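Local coordinates for protein beta-N-acetylglucosaminidase Nag2 (PDB 6EZS) that probably hydrolyses terminal non-reducing N-acetyl-D-hexosamine residues from N-acetyl-beta-D-hexosaminides, as a member of glycosyl hydrolase family 20, at residues L485-A490 and V501-L506. Sequence-based numbering, arbitrary orientation.
With NAG (2-acetamido-2-deoxy-beta-D-glucopyranose), chain C.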
ATOM      1  N   LEU A 485      12.487  -2.224 -11.894  1.00 26.49           N
ATOM      2  CA  LEU A 485      11.961  -1.033 -11.213  1.00 25.97           C
ATOM      3  C   LEU A 485      12.543  -1.032  -9.815  1.00 25.79           C
ATOM      4  O   LEU A 485      12.832  -2.097  -9.270  1.00 25.64           O
ATOM      5  CB  LEU A 485      10.430  -1.038 -11.124  1.00 26.24           C
ATOM      6  CG  LEU A 485       9.556  -1.376 -12.343  1.00 26.85           C
ATOM      7  CD1 LEU A 485       8.087  -1.189 -12.012  1.00 26.73           C
ATOM      8  CD2 LEU A 485       9.846  -0.523 -13.546  1.00 27.24           C
ATOM      9  N   GLY A 486      12.729   0.149  -9.234  1.00 25.62           N
ATOM     10  CA  GLY A 486      13.307   0.256  -7.884  1.00 25.12           C
ATOM     11  C   GLY A 486      12.936   1.518  -7.139  1.00 24.71           C
ATOM     12  O   GLY A 486      12.515   2.491  -7.737  1.00 24.77           O
ATOM     13  N   TRP A 487      13.088   1.495  -5.820  1.00 25.05           N
ATOM     14  CA  TRP A 487      12.868   2.686  -5.002  1.00 25.32           C
ATOM     15  C   TRP A 487      14.068   3.604  -5.149  1.00 27.38           C
ATOM     16  O   TRP A 487      15.167   3.160  -5.459  1.00 26.00           O
ATOM     17  CB  TRP A 487      12.697   2.337  -3.538  1.00 24.24           C
ATOM     18  CG  TRP A 487      11.516   1.469  -3.204  1.00 23.00           C
ATOM     19  CD1 TRP A 487      11.559   0.231  -2.611  1.00 22.82           C
ATOM     20  CD2 TRP A 487      10.126   1.767  -3.403  1.00 22.27           C
ATOM     21  NE1 TRP A 487      10.291  -0.264  -2.452  1.00 22.62           N
ATOM     22  CE2 TRP A 487       9.389   0.653  -2.926  1.00 21.79           C
ATOM     23  CE3 TRP A 487       9.425   2.870  -3.943  1.00 22.23           C
ATOM     24  CZ2 TRP A 487       8.002   0.601  -2.969  1.00 21.08           C
ATOM     25  CZ3 TRP A 487       8.036   2.815  -4.012  1.00 21.25           C
ATOM     26  CH2 TRP A 487       7.338   1.681  -3.524  1.00 21.40           C
ATOM     27  N   GLU A 488      13.840   4.888  -4.896  1.00 31.11           N
ATOM     28  CA  GLU A 488      14.785   5.967  -5.276  1.00 33.89           C
ATOM     29  C   GLU A 488      16.267   5.859  -4.925  1.00 34.93           C
ATOM     30  O   GLU A 488      17.105   6.461  -5.594  1.00 36.14           O
ATOM     31  CB  GLU A 488      14.280   7.315  -4.836  1.00 35.07           C
ATOM     32  CG  GLU A 488      13.772   7.367  -3.424  1.00 36.14           C
ATOM     33  CD  GLU A 488      13.723   8.781  -2.936  1.00 37.68           C
ATOM     34  OE1 GLU A 488      13.945   8.945  -1.709  1.00 40.42           O
ATOM     35  OE2 GLU A 488      13.495   9.697  -3.788  1.00 36.80           O
ATOM     36  N   GLU A 489      16.567   5.114  -3.877  1.00 36.11           N
ATOM     37  CA  GLU A 489      17.935   4.917  -3.422  1.00 38.51           C
ATOM     38  C   GLU A 489      18.827   4.213  -4.448  1.00 38.22           C
ATOM     39  O   GLU A 489      20.048   4.423  -4.474  1.00 36.16           O
ATOM     40  CB  GLU A 489      17.935   4.074  -2.150  1.00 41.17           C
ATOM     41  CG  GLU A 489      18.778   4.657  -1.058  1.00 43.15           C
ATOM     42  CD  GLU A 489      18.002   5.637  -0.191  1.00 45.67           C
ATOM     43  OE1 GLU A 489      16.974   5.247   0.431  1.00 48.14           O
ATOM     44  OE2 GLU A 489      18.430   6.804  -0.112  1.00 47.75           O
ATOM     45  N   ALA A 490      18.199   3.350  -5.250  1.00 38.00           N
ATOM     46  CA  ALA A 490      18.851   2.614  -6.327  1.00 38.96           C
ATOM     47  C   ALA A 490      19.614   3.484  -7.309  1.00 39.91           C
ATOM     48  O   ALA A 490      20.552   3.008  -7.918  1.00 39.63           O
ATOM     49  CB  ALA A 490      17.819   1.800  -7.085  1.00 39.35           C
ATOM     50  N   VAL A 501      13.642   1.836 -13.677  1.00 27.70           N
ATOM     51  CA  VAL A 501      12.681   2.877 -13.359  1.00 27.87           C
ATOM     52  C   VAL A 501      12.728   3.158 -11.857  1.00 27.69           C
ATOM     53  O   VAL A 501      12.641   2.250 -11.029  1.00 27.60           O
ATOM     54  CB  VAL A 501      11.250   2.516 -13.793  1.00 28.32           C
ATOM     55  CG1 VAL A 501      10.271   3.643 -13.479  1.00 28.51           C
ATOM     56  CG2 VAL A 501      11.180   2.194 -15.284  1.00 28.36           C
ATOM     57  N   ILE A 502      12.852   4.437 -11.526  1.00 27.42           N
ATOM     58  CA  ILE A 502      13.002   4.890 -10.148  1.00 27.20           C
ATOM     59  C   ILE A 502      11.691   5.430  -9.540  1.00 26.49           C
ATOM     60  O   ILE A 502      11.050   6.336 -10.087  1.00 26.56           O
ATOM     61  CB  ILE A 502      14.085   5.981 -10.062  1.00 26.95           C
ATOM     62  CG1 ILE A 502      15.376   5.535 -10.750  1.00 26.84           C
ATOM     63  CG2 ILE A 502      14.383   6.306  -8.621  1.00 27.13           C
ATOM     64  CD1 ILE A 502      15.985   4.242 -10.222  1.00 26.97           C
ATOM     65  N   TYR A 503      11.335   4.881  -8.382  1.00 25.80           N
ATOM     66  CA  TYR A 503      10.167   5.306  -7.602  1.00 25.09           C
ATOM     67  C   TYR A 503      10.632   6.302  -6.535  1.00 25.11           C
ATOM     68  O   TYR A 503      11.256   5.917  -5.552  1.00 24.62           O
ATOM     69  CB  TYR A 503       9.475   4.085  -6.981  1.00 24.60           C
ATOM     70  CG  TYR A 503       8.629   3.338  -7.976  1.00 24.30           C
ATOM     71  CD1 TYR A 503       9.192   2.781  -9.112  1.00 24.57           C
ATOM     72  CD2 TYR A 503       7.263   3.213  -7.809  1.00 24.76           C
ATOM     73  CE1 TYR A 503       8.426   2.119 -10.058  1.00 24.40           C
ATOM     74  CE2 TYR A 503       6.481   2.545  -8.753  1.00 25.10           C
ATOM     75  CZ  TYR A 503       7.077   1.999  -9.879  1.00 24.67           C
ATOM     76  OH  TYR A 503       6.325   1.343 -10.827  1.00 25.09           O
ATOM     77  N   SER A 504      10.366   7.584  -6.781  1.00 25.61           N
ATOM     78  CA  SER A 504      10.796   8.677  -5.918  1.00 25.98           C
ATOM     79  C   SER A 504       9.742   9.085  -4.879  1.00 27.41           C
ATOM     80  O   SER A 504       8.676   9.576  -5.232  1.00 26.44           O
ATOM     81  CB  SER A 504      11.162   9.875  -6.776  1.00 25.82           C
ATOM     82  OG  SER A 504      11.573  10.953  -5.957  1.00 26.81           O
ATOM     83  N   TRP A 505      10.054   8.881  -3.593  1.00 30.64           N
ATOM     84  CA  TRP A 505       9.184   9.347  -2.488  1.00 31.79           C
ATOM     85  C   TRP A 505       9.687  10.547  -1.694  1.00 30.91           C
ATOM     86  O   TRP A 505       8.941  11.094  -0.902  1.00 31.30           O
ATOM     87  CB  TRP A 505       8.872   8.209  -1.523  1.00 33.99           C
ATOM     88  CG  TRP A 505       9.937   7.925  -0.535  1.00 37.10           C
ATOM     89  CD1 TRP A 505      10.304   8.690   0.549  1.00 38.73           C
ATOM     90  CD2 TRP A 505      10.766   6.770  -0.506  1.00 38.52           C
ATOM     91  NE1 TRP A 505      11.330   8.083   1.226  1.00 41.60           N
ATOM     92  CE2 TRP A 505      11.627   6.900   0.603  1.00 40.09           C
ATOM     93  CE3 TRP A 505      10.874   5.644  -1.314  1.00 37.93           C
ATOM     94  CZ2 TRP A 505      12.560   5.948   0.920  1.00 40.09           C
ATOM     95  CZ3 TRP A 505      11.796   4.713  -0.997  1.00 38.37           C
ATOM     96  CH2 TRP A 505      12.634   4.863   0.108  1.00 39.72           C
ATOM     97  N   LEU A 506      10.943  10.940  -1.873  1.00 30.58           N
ATOM     98  CA  LEU A 506      11.518  12.029  -1.095  1.00 29.60           C
ATOM     99  C   LEU A 506      10.868  13.380  -1.403  1.00 29.34           C
ATOM    100  O   LEU A 506      10.329  14.039  -0.528  1.00 29.48           O
ATOM    101  CB  LEU A 506      13.025  12.119  -1.330  1.00 29.26           C
ATOM    102  CG  LEU A 506      13.757  13.084  -0.389  1.00 30.57           C
ATOM    103  CD1 LEU A 506      13.665  12.682   1.087  1.00 30.20           C
ATOM    104  CD2 LEU A 506      15.213  13.192  -0.807  1.00 30.88           C
TER
HETATM  105  C1  NAG C 701       7.787   3.933   3.701  1.00 27.87           C
HETATM  106  C2  NAG C 701       8.575   2.599   3.686  1.00 28.60           C
HETATM  107  C3  NAG C 701       7.781   1.393   4.192  1.00 28.28           C
HETATM  108  C4  NAG C 701       6.988   1.705   5.443  1.00 27.81           C
HETATM  109  C5  NAG C 701       6.350   3.083   5.336  1.00 27.62           C
HETATM  110  C6  NAG C 701       5.632   3.503   6.618  1.00 27.35           C
HETATM  111  C7  NAG C 701      10.180   2.085   1.840  1.00 30.29           C
HETATM  112  C8  NAG C 701      10.220   1.775   0.372  1.00 30.37           C
HETATM  113  N2  NAG C 701       8.946   2.317   2.278  1.00 28.97           N
HETATM  114  O1  NAG C 701       8.604   5.053   3.390  1.00 28.90           O
HETATM  115  O3  NAG C 701       8.666   0.317   4.484  1.00 29.08           O
HETATM  116  O4  NAG C 701       6.007   0.676   5.565  1.00 27.21           O
HETATM  117  O5  NAG C 701       7.395   4.003   5.056  1.00 26.95           O
HETATM  118  O6  NAG C 701       4.767   4.600   6.308  1.00 26.73           O
HETATM  119  O7  NAG C 701      11.186   2.099   2.538  1.00 30.84           O
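Trp487 and Trp505 close the C-terminal ends of two adjacent parallel strands in the TIM barrel of this family 20 hydrolase, a worked example of a barrel building its sugar pocket from strand ends. The strands are joined by backbone hydrogen bonds from Gly486 N to Val501 O (2.8 Å) and from Tyr503 N to Gly486 O; a weak hydrogen bond from Glu488 N to Tyr503 O follows where the first strand turns into a 3-10 segment. Glu488 lies across Trp505, its CG over the six-membered ring, and OE2 accepts a weak bond from Leu506 N (3.4 Å). The register puts Trp487 on the face of Leu485 and Tyr503, and chi1 -62°, with CG anti to the carbonyl carbon, sets its indole between Tyr503 CB and Trp505. Traced outward, Trp487 CB lies at the edge of the Trp505 ring, 3.6 Å from CZ3, and CG begins an indole whose face receives that edge in an offset edge-to-face pair, planes 70° apart. CE3 presses on Tyr503 CB at 3.3 Å, and CZ3 touches the same carbon. CD1 meets the acetamide methyl C8 of N-acetylglucosamine, and NE1 donates to Glu367 OE2. That methyl sits over one face of Trp487, offset toward the rim, 3.5 Å from NE1 and 3.6 Å from Trp505 CZ3, so both indoles probably help form the acetamide pocket.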